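PDB 6UXC: CT253 from Chlamydia trachomatis serovar L2, which is of unknown function but carries a lipoprotein signal, consistent with a lipid-anchored bacterial protein, and holds a sodium ion in the crystal. Local coordinates for residues A43-E48 / G155-K159; I62-S67 / Q88-A92; A72-S76 / V95-E99; A116-V122 / Y134-A140; S146-Y151 / S163-G167. One frame throughout, in Å; residues are numbered along the deposited sequence.

Contact 1: A43-E48 / G155-K159; sequences AEFSEE and GWRSK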
# COMPACT_ATOMS: atom_id res chain seq x y z
N ALA A 43 9.32 2.07 1.41
CA ALA A 43 9.14 2.93 2.56
C ALA A 43 8.21 4.09 2.25
O ALA A 43 7.36 4.45 3.08
CB ALA A 43 10.49 3.44 3.06
N GLU A 44 8.35 4.69 1.07
CA GLU A 44 7.43 5.74 0.66
C GLU A 44 6.00 5.21 0.65
O GLU A 44 5.08 5.85 1.17
CB GLU A 44 7.79 6.27 -0.73
CG GLU A 44 6.70 7.24 -1.31
CD GLU A 44 6.80 7.48 -2.80
OE1 GLU A 44 7.74 6.94 -3.46
OE2 GLU A 44 5.90 8.22 -3.30
N PHE A 45 5.79 4.08 -0.03
CA PHE A 45 4.43 3.58 -0.15
C PHE A 45 3.85 3.26 1.23
O PHE A 45 2.67 3.52 1.48
CB PHE A 45 4.37 2.35 -1.05
CG PHE A 45 4.32 2.67 -2.54
CD1 PHE A 45 5.21 3.57 -3.12
CD2 PHE A 45 3.37 2.07 -3.34
CE1 PHE A 45 5.15 3.84 -4.50
CE2 PHE A 45 3.29 2.34 -4.71
CZ PHE A 45 4.21 3.22 -5.29
N SER A 46 4.64 2.64 2.10
CA SER A 46 4.12 2.33 3.43
C SER A 46 3.68 3.58 4.17
O SER A 46 2.61 3.62 4.78
CB SER A 46 5.17 1.59 4.25
OG SER A 46 5.45 0.31 3.73
N GLU A 47 4.53 4.60 4.15
CA GLU A 47 4.22 5.81 4.89
C GLU A 47 3.02 6.53 4.29
O GLU A 47 2.13 7.00 5.01
CB GLU A 47 5.42 6.75 4.93
CG GLU A 47 5.05 8.02 5.68
CD GLU A 47 6.24 8.91 5.96
OE1 GLU A 47 6.09 10.13 5.86
OE2 GLU A 47 7.32 8.37 6.25
N GLU A 48 2.99 6.65 2.96
CA GLU A 48 1.94 7.43 2.33
C GLU A 48 0.58 6.75 2.45
O GLU A 48 -0.44 7.42 2.65
CB GLU A 48 2.29 7.69 0.86
CG GLU A 48 3.48 8.65 0.66
CD GLU A 48 3.18 10.08 1.10
OE1 GLU A 48 1.99 10.48 1.09
OE2 GLU A 48 4.13 10.81 1.45
N GLY A 155 12.80 14.76 -5.07
CA GLY A 155 12.43 13.42 -4.65
C GLY A 155 11.43 13.44 -3.50
O GLY A 155 11.05 14.49 -2.99
N TRP A 156 10.96 12.25 -3.14
CA TRP A 156 9.94 12.11 -2.11
C TRP A 156 10.31 12.91 -0.87
O TRP A 156 11.46 12.86 -0.41
CB TRP A 156 9.76 10.63 -1.75
CG TRP A 156 8.75 10.41 -0.68
CD1 TRP A 156 7.46 10.87 -0.65
CD2 TRP A 156 8.94 9.66 0.52
NE1 TRP A 156 6.84 10.45 0.51
CE2 TRP A 156 7.73 9.70 1.24
CE3 TRP A 156 10.01 8.94 1.05
CZ2 TRP A 156 7.56 9.07 2.47
CZ3 TRP A 156 9.85 8.31 2.28
CH2 TRP A 156 8.64 8.38 2.97
N ARG A 157 9.33 13.65 -0.36
CA ARG A 157 9.41 14.53 0.80
C ARG A 157 9.74 15.96 0.39
O ARG A 157 9.20 16.90 0.97
CB ARG A 157 10.44 14.04 1.81
CG ARG A 157 10.12 12.67 2.40
CD ARG A 157 10.52 12.65 3.85
NE ARG A 157 10.51 11.32 4.46
CZ ARG A 157 9.49 10.83 5.16
NH1 ARG A 157 8.38 11.54 5.33
NH2 ARG A 157 9.59 9.62 5.68
N SER A 158 10.60 16.14 -0.60
CA SER A 158 10.90 17.48 -1.08
C SER A 158 9.60 18.18 -1.47
O SER A 158 8.59 17.52 -1.72
CB SER A 158 11.87 17.43 -2.26
OG SER A 158 11.16 17.35 -3.48
N LYS A 159 9.62 19.52 -1.50
CA LYS A 159 8.40 20.28 -1.72
C LYS A 159 7.71 19.86 -3.01
O LYS A 159 6.49 19.62 -3.03
CB LYS A 159 8.72 21.77 -1.76
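Trp156 lies against Glu44 and Glu48 at the corner of a type II beta turn running from Gly155 to Ser158, which docks on one side of helix 41-55. The tight part is the indole. Glu44 CG stands over the five-membered ring, 3.6 Å from its centroid and 4° off the normal, a CH-pi contact. CG comes closest; on an extended chain the carboxylate follows over the CD1 edge, its plane near that of the indole, with its oxygens bonded to Trp39 and His170. One helical turn on, Glu48 OE2 accepts from Trp156 NE1 at 2.9 Å along a nearly straight line (171°). The acceptor lies in the indole plane, while OE1 of the same carboxylate answers Arg52.

The outer side is looser. Arg157 is exposed and poorly ordered, yet its CG covers the other indole face, and its guanidinium meets Glu47 end-on. That bidentate salt bridge pairs NH1 with OE1 and NH2 with OE2, but the carboxylate and guanidinium planes are turned 43° apart. Glu47 OE1 also forms a salt bridge with Arg51, one turn further along the same helix. The guanidinium passes over the indole rim, with Trp156 CH2 3.1 Å above its plane.

Contact 2: I62-S67 / Q88-A92; sequences IKHHAS and QLLPA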
# COMPACT_ATOMS: atom_id res chain seq x y z
N ILE A 62 -4.53 0.93 13.69
CA ILE A 62 -3.83 0.53 14.89
C ILE A 62 -2.34 0.46 14.64
O ILE A 62 -1.86 0.39 13.49
CB ILE A 62 -4.32 -0.83 15.44
CG1 ILE A 62 -3.81 -2.00 14.58
CG2 ILE A 62 -5.79 -0.82 15.61
CD1 ILE A 62 -3.69 -3.28 15.30
N LYS A 63 -1.58 0.50 15.74
CA LYS A 63 -0.18 0.16 15.77
C LYS A 63 0.01 -1.31 16.16
O LYS A 63 -0.52 -1.77 17.17
CB LYS A 63 0.54 1.10 16.74
CG LYS A 63 2.00 0.77 17.00
CD LYS A 63 2.86 1.03 15.81
CE LYS A 63 4.29 0.54 16.11
NZ LYS A 63 5.23 0.65 14.98
N HIS A 64 0.74 -2.06 15.33
CA HIS A 64 1.06 -3.44 15.65
C HIS A 64 2.57 -3.66 15.52
O HIS A 64 3.31 -2.78 15.06
CB HIS A 64 0.32 -4.42 14.73
CG HIS A 64 0.74 -4.28 13.32
ND1 HIS A 64 1.80 -4.98 12.78
CD2 HIS A 64 0.25 -3.51 12.33
CE1 HIS A 64 1.96 -4.62 11.52
NE2 HIS A 64 1.02 -3.74 11.22
N HIS A 65 3.02 -4.85 15.94
CA HIS A 65 4.41 -5.26 15.92
C HIS A 65 4.57 -6.63 15.26
O HIS A 65 5.41 -7.45 15.66
CB HIS A 65 4.99 -5.26 17.34
CG HIS A 65 4.78 -3.96 18.04
ND1 HIS A 65 3.56 -3.62 18.58
CD2 HIS A 65 5.58 -2.89 18.20
CE1 HIS A 65 3.64 -2.41 19.10
NE2 HIS A 65 4.85 -1.94 18.88
N ALA A 66 3.79 -6.89 14.22
CA ALA A 66 3.84 -8.20 13.56
C ALA A 66 5.24 -8.54 13.04
O ALA A 66 5.94 -7.69 12.47
CB ALA A 66 2.84 -8.23 12.40
N SER A 67 5.64 -9.78 13.25
CA SER A 67 6.93 -10.26 12.76
C SER A 67 6.95 -10.33 11.23
O SER A 67 5.91 -10.29 10.56
CB SER A 67 7.22 -11.64 13.33
OG SER A 67 6.36 -12.57 12.72
N GLN A 88 -1.11 -11.54 16.12
CA GLN A 88 -0.25 -10.36 16.25
C GLN A 88 -0.84 -9.12 15.61
O GLN A 88 -0.37 -8.01 15.89
CB GLN A 88 1.12 -10.64 15.64
CG GLN A 88 1.98 -11.56 16.47
CD GLN A 88 3.28 -11.90 15.80
OE1 GLN A 88 3.78 -11.15 14.95
NE2 GLN A 88 3.83 -13.05 16.16
N LEU A 89 -1.89 -9.26 14.81
CA LEU A 89 -2.55 -8.11 14.20
C LEU A 89 -3.82 -7.71 14.93
O LEU A 89 -4.39 -6.67 14.63
CB LEU A 89 -2.84 -8.42 12.75
CG LEU A 89 -1.47 -8.58 12.06
CD1 LEU A 89 -1.51 -9.53 10.95
CD2 LEU A 89 -0.88 -7.22 11.65
N LEU A 90 -4.25 -8.49 15.91
CA LEU A 90 -5.31 -8.01 16.76
C LEU A 90 -4.76 -6.81 17.52
O LEU A 90 -3.55 -6.77 17.81
CB LEU A 90 -5.73 -9.10 17.72
CG LEU A 90 -6.27 -10.37 17.03
CD1 LEU A 90 -6.56 -11.45 18.06
CD2 LEU A 90 -7.55 -10.05 16.23
N PRO A 91 -5.62 -5.83 17.86
CA PRO A 91 -7.09 -5.84 17.79
C PRO A 91 -7.69 -5.32 16.50
O PRO A 91 -8.88 -4.94 16.48
CB PRO A 91 -7.48 -4.91 18.94
CG PRO A 91 -6.37 -3.86 18.88
CD PRO A 91 -5.12 -4.64 18.59
N ALA A 92 -6.91 -5.30 15.43
CA ALA A 92 -7.50 -4.97 14.15
C ALA A 92 -8.57 -6.00 13.78
O ALA A 92 -8.50 -7.19 14.14
CB ALA A 92 -6.44 -4.91 13.06
O HOH W 1 2.07 -7.39 16.92
O HOH W 2 6.08 -14.47 15.02
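Gln88 OE1 takes the backbone N-H of Ser67 in the one direct hydrogen bond between the segments, 2.9 Å long and 164° at the hydrogen, with the donor nearly along the C=O axis. The extended Gln88 chain brings its amide to this point, and the other amide atom, NE2, donates a hydrogen bond to a water that also meets Ser67 OG. A second water extends the polar link: it donates to Gln88 O at 2.7 Å and accepts from His65 N.

Farther in, the contact turns apolar. Leu89 CD2 sits above the middle of the His64 imidazole, 3.7 Å from the ring centroid, a CH-pi contact on one face. The ring is fixed in rotation from two edges: ND1 accepts from Ala66 N in the ring plane, and NE2 is bonded to Met23 O on strand 19-28, a pattern consistent with a neutral histidine protonated at NE2. The same Leu89 methyl reaches Ala66 CB at 3.9 Å.

Residues 62-67 run from edge strand 59-61 to the N-cap of the short helix 68-72, Ser67, whose OG caps Val70 N. Residues 88-92 come at the end of the loop that follows the helix, before strand 94-105, and form a type VI turn with a cis peptide before Pro91, closed by Ala92 N to Leu89 O. The end of Ile62 rests against this turn. With chi1 at 74°, CG1 lies between backbone N and carbonyl carbon, and CD1 comes 3.5 Å from Leu89 O and 3.8 Å from Pro91 CD.

Contact 3: A72-S76 / V95-E99; sequences AQFFS and VVAAE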
# COMPACT_ATOMS: atom_id res chain seq x y z
N ALA A 72 4.37 -11.57 6.18
CA ALA A 72 4.62 -12.11 4.85
C ALA A 72 3.52 -13.05 4.41
O ALA A 72 3.22 -13.14 3.20
CB ALA A 72 5.98 -12.82 4.84
N GLN A 73 2.92 -13.78 5.35
CA GLN A 73 1.96 -14.80 4.94
C GLN A 73 0.79 -14.19 4.18
O GLN A 73 0.17 -14.87 3.36
CB GLN A 73 1.50 -15.59 6.17
CG GLN A 73 0.73 -14.85 7.11
CD GLN A 73 0.64 -15.54 8.47
OE1 GLN A 73 0.71 -16.76 8.59
NE2 GLN A 73 0.47 -14.75 9.47
N PHE A 74 0.47 -12.91 4.43
CA PHE A 74 -0.66 -12.28 3.75
C PHE A 74 -0.37 -11.95 2.29
O PHE A 74 -1.30 -11.61 1.55
CB PHE A 74 -1.08 -11.01 4.50
CG PHE A 74 -1.67 -11.29 5.85
CD1 PHE A 74 -0.87 -11.35 6.97
CD2 PHE A 74 -3.04 -11.49 5.98
CE1 PHE A 74 -1.44 -11.62 8.23
CE2 PHE A 74 -3.59 -11.76 7.21
CZ PHE A 74 -2.78 -11.83 8.33
N PHE A 75 0.89 -12.07 1.86
CA PHE A 75 1.29 -11.82 0.49
C PHE A 75 1.56 -13.09 -0.30
O PHE A 75 2.00 -12.99 -1.45
CB PHE A 75 2.53 -10.94 0.45
CG PHE A 75 2.29 -9.57 1.03
CD1 PHE A 75 1.56 -8.64 0.30
CD2 PHE A 75 2.74 -9.23 2.29
CE1 PHE A 75 1.35 -7.37 0.80
CE2 PHE A 75 2.50 -7.95 2.81
CZ PHE A 75 1.78 -7.03 2.05
N SER A 76 1.37 -14.26 0.30
CA SER A 76 1.51 -15.50 -0.45
C SER A 76 0.47 -15.54 -1.56
O SER A 76 -0.70 -15.22 -1.31
CB SER A 76 1.31 -16.68 0.49
OG SER A 76 1.39 -17.89 -0.23
N VAL A 95 -6.95 -6.47 7.89
CA VAL A 95 -5.54 -6.34 7.59
C VAL A 95 -5.42 -5.87 6.15
O VAL A 95 -5.97 -6.51 5.23
CB VAL A 95 -4.80 -7.67 7.78
CG1 VAL A 95 -3.31 -7.55 7.39
CG2 VAL A 95 -4.96 -8.16 9.18
N VAL A 96 -4.69 -4.78 5.96
CA VAL A 96 -4.41 -4.22 4.65
C VAL A 96 -3.03 -4.66 4.20
O VAL A 96 -2.03 -4.38 4.88
CB VAL A 96 -4.50 -2.69 4.68
CG1 VAL A 96 -4.16 -2.15 3.30
CG2 VAL A 96 -5.86 -2.25 5.09
N ALA A 97 -2.97 -5.37 3.07
CA ALA A 97 -1.74 -5.96 2.55
C ALA A 97 -1.57 -5.48 1.11
O ALA A 97 -2.20 -6.01 0.19
CB ALA A 97 -1.81 -7.50 2.62
N ALA A 98 -0.70 -4.49 0.92
CA ALA A 98 -0.46 -3.91 -0.40
C ALA A 98 0.93 -4.31 -0.87
O ALA A 98 1.92 -4.15 -0.13
CB ALA A 98 -0.58 -2.39 -0.35
N GLU A 99 1.01 -4.83 -2.09
CA GLU A 99 2.26 -5.24 -2.72
C GLU A 99 2.51 -4.42 -3.98
O GLU A 99 1.65 -4.36 -4.86
CB GLU A 99 2.21 -6.72 -3.14
CG GLU A 99 3.48 -7.18 -3.82
CD GLU A 99 3.51 -8.66 -4.15
OE1 GLU A 99 2.52 -9.39 -3.88
OE2 GLU A 99 4.55 -9.09 -4.69
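Strand 94-105, the central strand of the five-stranded mixed sheet, turns Val95, Ala97 and Glu99 toward Phe74 and Phe75, two consecutive rings presented by the turn that follows helix 68-72. No hydrogen bond crosses between the segments; shape and apolar surface do the work. The two phenylalanines share nearly the same first torsion, with CG anti to the carbonyl carbon (chi1 -68° and -64°), but the turn of the backbone sends their rings to different parts of the strand.

Phe74 leans toward the start of the strand. Val95 CG1 lies over the centre of its ring, 4.2 Å from the centroid, and the two side chains cross at about a right angle, while Phe74 CB meets Ala97 CB at 4.0 Å. Phe75 goes the other way. Its CE1 touches Ala97 CB at 3.6 Å and Ala98 O at 3.4 Å, and its CD1 reaches Glu99 CB at 4.0 Å. The Ala97 methyl thus touches both aromatic residues, but only the Phe75 ring reaches the strand backbone. Beyond CB the Glu99 chain runs extended past the ring, and OE2 forms a salt bridge with Arg29.

Phe123 and Phe27 of the neighbouring strands meet the loop rings, Phe123 edge-to-face with Phe74 and Phe27 stacked on Phe75. The loop covers one face of the mixed sheet and helices pack on the other, consistent with an alpha+beta sandwich.

Contact 4: A116-V122 / Y134-A140; sequences ASVRVRV and YQEILDA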
# COMPACT_ATOMS: atom_id res chain seq x y z
N ALA A 116 3.14 2.45 -12.13
CA ALA A 116 3.27 1.52 -11.03
C ALA A 116 1.99 0.72 -10.89
O ALA A 116 0.90 1.18 -11.25
CB ALA A 116 3.60 2.21 -9.70
N SER A 117 2.14 -0.49 -10.39
CA SER A 117 1.04 -1.44 -10.27
C SER A 117 1.11 -2.02 -8.87
O SER A 117 2.18 -2.46 -8.44
CB SER A 117 1.15 -2.54 -11.33
OG SER A 117 0.11 -3.48 -11.23
N VAL A 118 -0.03 -2.05 -8.17
CA VAL A 118 -0.07 -2.52 -6.78
C VAL A 118 -1.20 -3.53 -6.62
O VAL A 118 -2.35 -3.25 -6.99
CB VAL A 118 -0.28 -1.36 -5.80
CG1 VAL A 118 -0.52 -1.89 -4.38
CG2 VAL A 118 0.90 -0.41 -5.86
N ARG A 119 -0.88 -4.70 -6.05
CA ARG A 119 -1.92 -5.64 -5.65
C ARG A 119 -2.35 -5.32 -4.22
O ARG A 119 -1.55 -5.39 -3.28
CB ARG A 119 -1.51 -7.11 -5.75
CG ARG A 119 -2.68 -8.02 -5.39
CD ARG A 119 -2.32 -9.49 -5.45
NE ARG A 119 -1.92 -9.89 -6.78
CZ ARG A 119 -0.69 -10.28 -7.12
NH1 ARG A 119 0.29 -10.34 -6.24
NH2 ARG A 119 -0.46 -10.62 -8.37
N VAL A 120 -3.61 -4.94 -4.07
CA VAL A 120 -4.20 -4.63 -2.77
C VAL A 120 -5.02 -5.82 -2.33
O VAL A 120 -5.86 -6.31 -3.09
CB VAL A 120 -5.07 -3.36 -2.83
CG1 VAL A 120 -5.63 -3.05 -1.46
CG2 VAL A 120 -4.26 -2.16 -3.35
N ARG A 121 -4.79 -6.28 -1.10
CA ARG A 121 -5.59 -7.27 -0.43
C ARG A 121 -6.10 -6.72 0.89
O ARG A 121 -5.40 -5.99 1.58
CB ARG A 121 -4.79 -8.54 -0.17
CG ARG A 121 -4.53 -9.34 -1.38
CD ARG A 121 -3.56 -10.43 -1.09
NE ARG A 121 -3.54 -11.42 -2.15
CZ ARG A 121 -2.87 -12.56 -2.08
NH1 ARG A 121 -2.14 -12.82 -1.01
NH2 ARG A 121 -2.96 -13.44 -3.07
N VAL A 122 -7.33 -7.10 1.24
CA VAL A 122 -7.83 -6.87 2.59
C VAL A 122 -8.30 -8.20 3.14
O VAL A 122 -9.04 -8.93 2.46
CB VAL A 122 -8.98 -5.85 2.62
CG1 VAL A 122 -9.45 -5.65 4.05
CG2 VAL A 122 -8.54 -4.54 2.03
N TYR A 134 -11.05 -8.87 -0.27
CA TYR A 134 -10.82 -7.99 -1.39
C TYR A 134 -9.44 -8.28 -1.95
O TYR A 134 -8.47 -8.43 -1.19
CB TYR A 134 -10.92 -6.53 -0.95
CG TYR A 134 -10.52 -5.54 -2.01
CD1 TYR A 134 -11.20 -5.50 -3.23
CD2 TYR A 134 -9.51 -4.61 -1.79
CE1 TYR A 134 -10.84 -4.59 -4.20
CE2 TYR A 134 -9.15 -3.70 -2.76
CZ TYR A 134 -9.82 -3.69 -3.97
OH TYR A 134 -9.48 -2.79 -4.95
N GLN A 135 -9.37 -8.37 -3.28
CA GLN A 135 -8.08 -8.46 -3.97
C GLN A 135 -8.24 -7.78 -5.32
O GLN A 135 -9.14 -8.14 -6.09
CB GLN A 135 -7.64 -9.91 -4.18
CG GLN A 135 -6.33 -10.03 -4.94
CD GLN A 135 -5.88 -11.46 -5.07
OE1 GLN A 135 -4.89 -11.87 -4.47
NE2 GLN A 135 -6.60 -12.24 -5.87
N GLU A 136 -7.35 -6.84 -5.62
CA GLU A 136 -7.42 -6.15 -6.90
C GLU A 136 -6.07 -5.53 -7.19
O GLU A 136 -5.38 -5.06 -6.29
CB GLU A 136 -8.50 -5.08 -6.90
CG GLU A 136 -8.72 -4.41 -8.27
CD GLU A 136 -9.86 -3.40 -8.26
OE1 GLU A 136 -10.42 -3.13 -7.18
OE2 GLU A 136 -10.20 -2.87 -9.35
N ILE A 137 -5.72 -5.52 -8.48
CA ILE A 137 -4.53 -4.82 -8.94
C ILE A 137 -4.96 -3.44 -9.43
O ILE A 137 -5.80 -3.32 -10.33
CB ILE A 137 -3.81 -5.61 -10.04
CG1 ILE A 137 -3.35 -6.95 -9.45
CG2 ILE A 137 -2.66 -4.81 -10.61
CD1 ILE A 137 -2.76 -7.91 -10.45
N LEU A 138 -4.40 -2.41 -8.81
CA LEU A 138 -4.60 -1.02 -9.13
C LEU A 138 -3.33 -0.48 -9.77
O LEU A 138 -2.22 -0.92 -9.46
CB LEU A 138 -4.93 -0.22 -7.86
CG LEU A 138 -6.10 -0.72 -7.00
CD1 LEU A 138 -6.25 0.11 -5.75
CD2 LEU A 138 -7.41 -0.77 -7.80
N ASP A 139 -3.48 0.47 -10.67
CA ASP A 139 -2.30 0.99 -11.35
C ASP A 139 -2.53 2.45 -11.70
O ASP A 139 -3.65 2.96 -11.67
CB ASP A 139 -1.95 0.16 -12.58
CG ASP A 139 -3.09 0.07 -13.59
OD1 ASP A 139 -3.89 1.02 -13.71
OD2 ASP A 139 -3.17 -0.98 -14.27
N ALA A 140 -1.42 3.12 -11.98
CA ALA A 140 -1.41 4.53 -12.35
C ALA A 140 -0.27 4.75 -13.33
O ALA A 140 0.71 4.01 -13.32
CB ALA A 140 -1.26 5.42 -11.12
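Val120 and Glu136 are paired at the middle of an antiparallel beta hairpin formed by strands 113-124 and 131-143, the latter outermost in the sheet. Backbone bonds set the register. Ala116 with Ala140, Val118 with Leu138, Val120 with Glu136 and Val122 with Tyr134 are hydrogen-bonded pairs, each joined in both directions. Val120 N to Glu136 O is 2.8 Å. Tyr134 N to Val122 O, at 3.4 Å, is weak. The non-hydrogen-bonded pairs between them add CA-H...O contacts, such as Gln135 CA to Val120 O at 3.2 Å. The strand directions are 157° apart.

Apolar contacts belong to the face that carries Val118, Val120, Val122, Tyr134 and Leu138. Val120 divides its branches between neighbours: CG1 meets Tyr134 CE2 at 3.8 Å and CG2 meets Leu138 CD1 at 3.9 Å. Val122 CG2 approaches the Tyr134 ring at its edge. Helix 165-184 packs on this face, where Tyr184 stacks on Tyr134 and Glu136, also on this side, forms a salt bridge with Arg180.

Polar side chains dominate the opposite face. Arg119 runs alongside Gln135, its guanidinium turned 57° from the amide. Arg121 also lies alongside this glutamine, its guanidinium nearly coplanar with the amide: CG is anti to the carbonyl carbon (chi1 -73°) and the chain runs extended to NE, which carries the group to the amide. Backbone oxygens of Phe74 and Ser76 bind Arg121 NH1, and Pro77 O binds NH2. Gripped side-on by that group, Gln135 OE1 accepts from Arg121 NE at 2.7 Å and NH2 at 2.9 Å.

Contact 5: S146-Y151 / S163-G167; sequences SGSNDY and STPMG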
# COMPACT_ATOMS: atom_id res chain seq x y z
N SER A 146 5.57 15.41 -18.19
CA SER A 146 4.69 16.23 -17.36
C SER A 146 5.44 17.08 -16.34
O SER A 146 4.85 17.99 -15.76
CB SER A 146 3.71 15.32 -16.60
OG SER A 146 3.01 14.47 -17.49
N GLY A 147 6.69 16.77 -16.05
CA GLY A 147 7.40 17.53 -15.05
C GLY A 147 8.85 17.10 -15.05
O GLY A 147 9.29 16.38 -15.95
N SER A 148 9.58 17.54 -14.03
CA SER A 148 10.98 17.15 -13.91
C SER A 148 11.10 15.70 -13.46
O SER A 148 10.30 15.20 -12.66
CB SER A 148 11.71 18.05 -12.91
OG SER A 148 13.01 17.55 -12.63
N ASN A 149 12.12 15.01 -13.98
CA ASN A 149 12.46 13.69 -13.49
C ASN A 149 13.79 13.69 -12.75
O ASN A 149 14.46 12.66 -12.67
CB ASN A 149 12.46 12.68 -14.65
CG ASN A 149 11.08 12.53 -15.29
OD1 ASN A 149 10.14 12.02 -14.68
ND2 ASN A 149 10.96 12.97 -16.55
N ASP A 150 14.19 14.84 -12.21
CA ASP A 150 15.31 14.91 -11.28
C ASP A 150 14.78 14.52 -9.91
O ASP A 150 14.30 15.36 -9.14
CB ASP A 150 15.92 16.31 -11.26
CG ASP A 150 17.22 16.37 -10.47
OD1 ASP A 150 17.39 15.53 -9.55
OD2 ASP A 150 18.04 17.28 -10.75
N TYR A 151 14.84 13.22 -9.61
CA TYR A 151 14.34 12.70 -8.34
C TYR A 151 15.35 12.83 -7.22
O TYR A 151 15.07 12.38 -6.10
CB TYR A 151 13.89 11.25 -8.53
CG TYR A 151 12.72 11.24 -9.46
CD1 TYR A 151 11.52 11.84 -9.07
CD2 TYR A 151 12.83 10.74 -10.74
CE1 TYR A 151 10.43 11.90 -9.93
CE2 TYR A 151 11.75 10.79 -11.61
CZ TYR A 151 10.55 11.36 -11.19
OH TYR A 151 9.50 11.44 -12.09
N SER A 163 4.78 17.39 -7.97
CA SER A 163 4.72 17.96 -9.31
C SER A 163 5.56 17.20 -10.34
O SER A 163 5.52 17.53 -11.53
CB SER A 163 5.18 19.43 -9.28
OG SER A 163 4.42 20.19 -8.35
N THR A 164 6.32 16.20 -9.91
CA THR A 164 7.07 15.39 -10.85
C THR A 164 6.18 14.29 -11.42
O THR A 164 5.12 13.99 -10.86
CB THR A 164 8.26 14.73 -10.17
OG1 THR A 164 7.78 13.79 -9.20
CG2 THR A 164 9.13 15.80 -9.51
N PRO A 165 6.58 13.68 -12.53
CA PRO A 165 5.73 12.64 -13.11
C PRO A 165 5.52 11.49 -12.14
O PRO A 165 4.40 10.98 -12.00
CB PRO A 165 6.49 12.23 -14.38
CG PRO A 165 7.16 13.50 -14.80
CD PRO A 165 7.64 14.08 -13.48
N MET A 166 6.57 11.08 -11.43
CA MET A 166 6.41 9.98 -10.50
C MET A 166 5.49 10.39 -9.35
O MET A 166 4.68 9.58 -8.90
CB MET A 166 7.76 9.55 -9.94
CG MET A 166 7.65 8.30 -9.07
SD MET A 166 9.13 7.89 -8.19
CE MET A 166 10.37 7.85 -9.49
N GLY A 167 5.63 11.61 -8.85
CA GLY A 167 4.87 12.03 -7.69
C GLY A 167 3.39 12.20 -8.00
O GLY A 167 2.53 11.84 -7.20
O HOH W 3 8.31 19.15 -11.98
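Met166 lays its terminal methyl over one face of the Tyr151 ring, with CE 3.8 Å from the centroid and 7° off the normal. SD stands higher over the same face, giving an oblique Met-aromatic contact. The methionine leaves the backbone with CG anti to N (chi1 -174°) and bends only at chi3, which brings CE back above the ring centre. On the opposite face lies the carbonyl carbon of Asn149, toward the rim, and Thr164 OG1 comes to the edge in the ring plane, 3.3 Å from Tyr151 CE1.

The phenol end serves as a junction. Tyr151 OH donates to Asn149 OD1 at 2.7 Å, in the carbonyl plane on a lone pair, and accepts from Met166 N at 3.0 Å. That amide belongs to the first turn of helix 165-184, where N-H groups lack helical partners; Thr164 is the N-cap, and its OG1 accepts a hydrogen bond from Gly167 N. The same hydroxyl is also hydrogen-bonded to Phe161 O. The tyrosine hydroxyl therefore supplements the cap.

Asn149 and Pro165 cross at about a right angle, OD1 lying 3.3 Å from Pro165 CG. An ST turn closes as Ser148 OG accepts from Asp150 N. Buried Ser148 O has no hydrogen-bond partner and faces carbon instead, with Pro165 CD 3.0 Å away.

How the contacts relate
Contact 3 is wholly buried and without a hydrogen bond between its segments, whereas contacts 1 and 2 lie at the surface and mix CH-pi packing with charged, amide or water-mediated bonds. Contact 4, partly buried, shares the sheet with contact 3: Ala97 O accepts from Arg121 N between neighbouring strands. Contact 2 reaches the same interior through Leu89, which packs on Phe74 and Val95. Through Phe45, contact 1 meets the hairpin face that carries Val118, opposite the one covered by 72-76. Contact 5 lies farthest from the centre of the chain; it draws on the same long loop before helix 165-184 as contact 1, but secures a helix start rather than a helix flank.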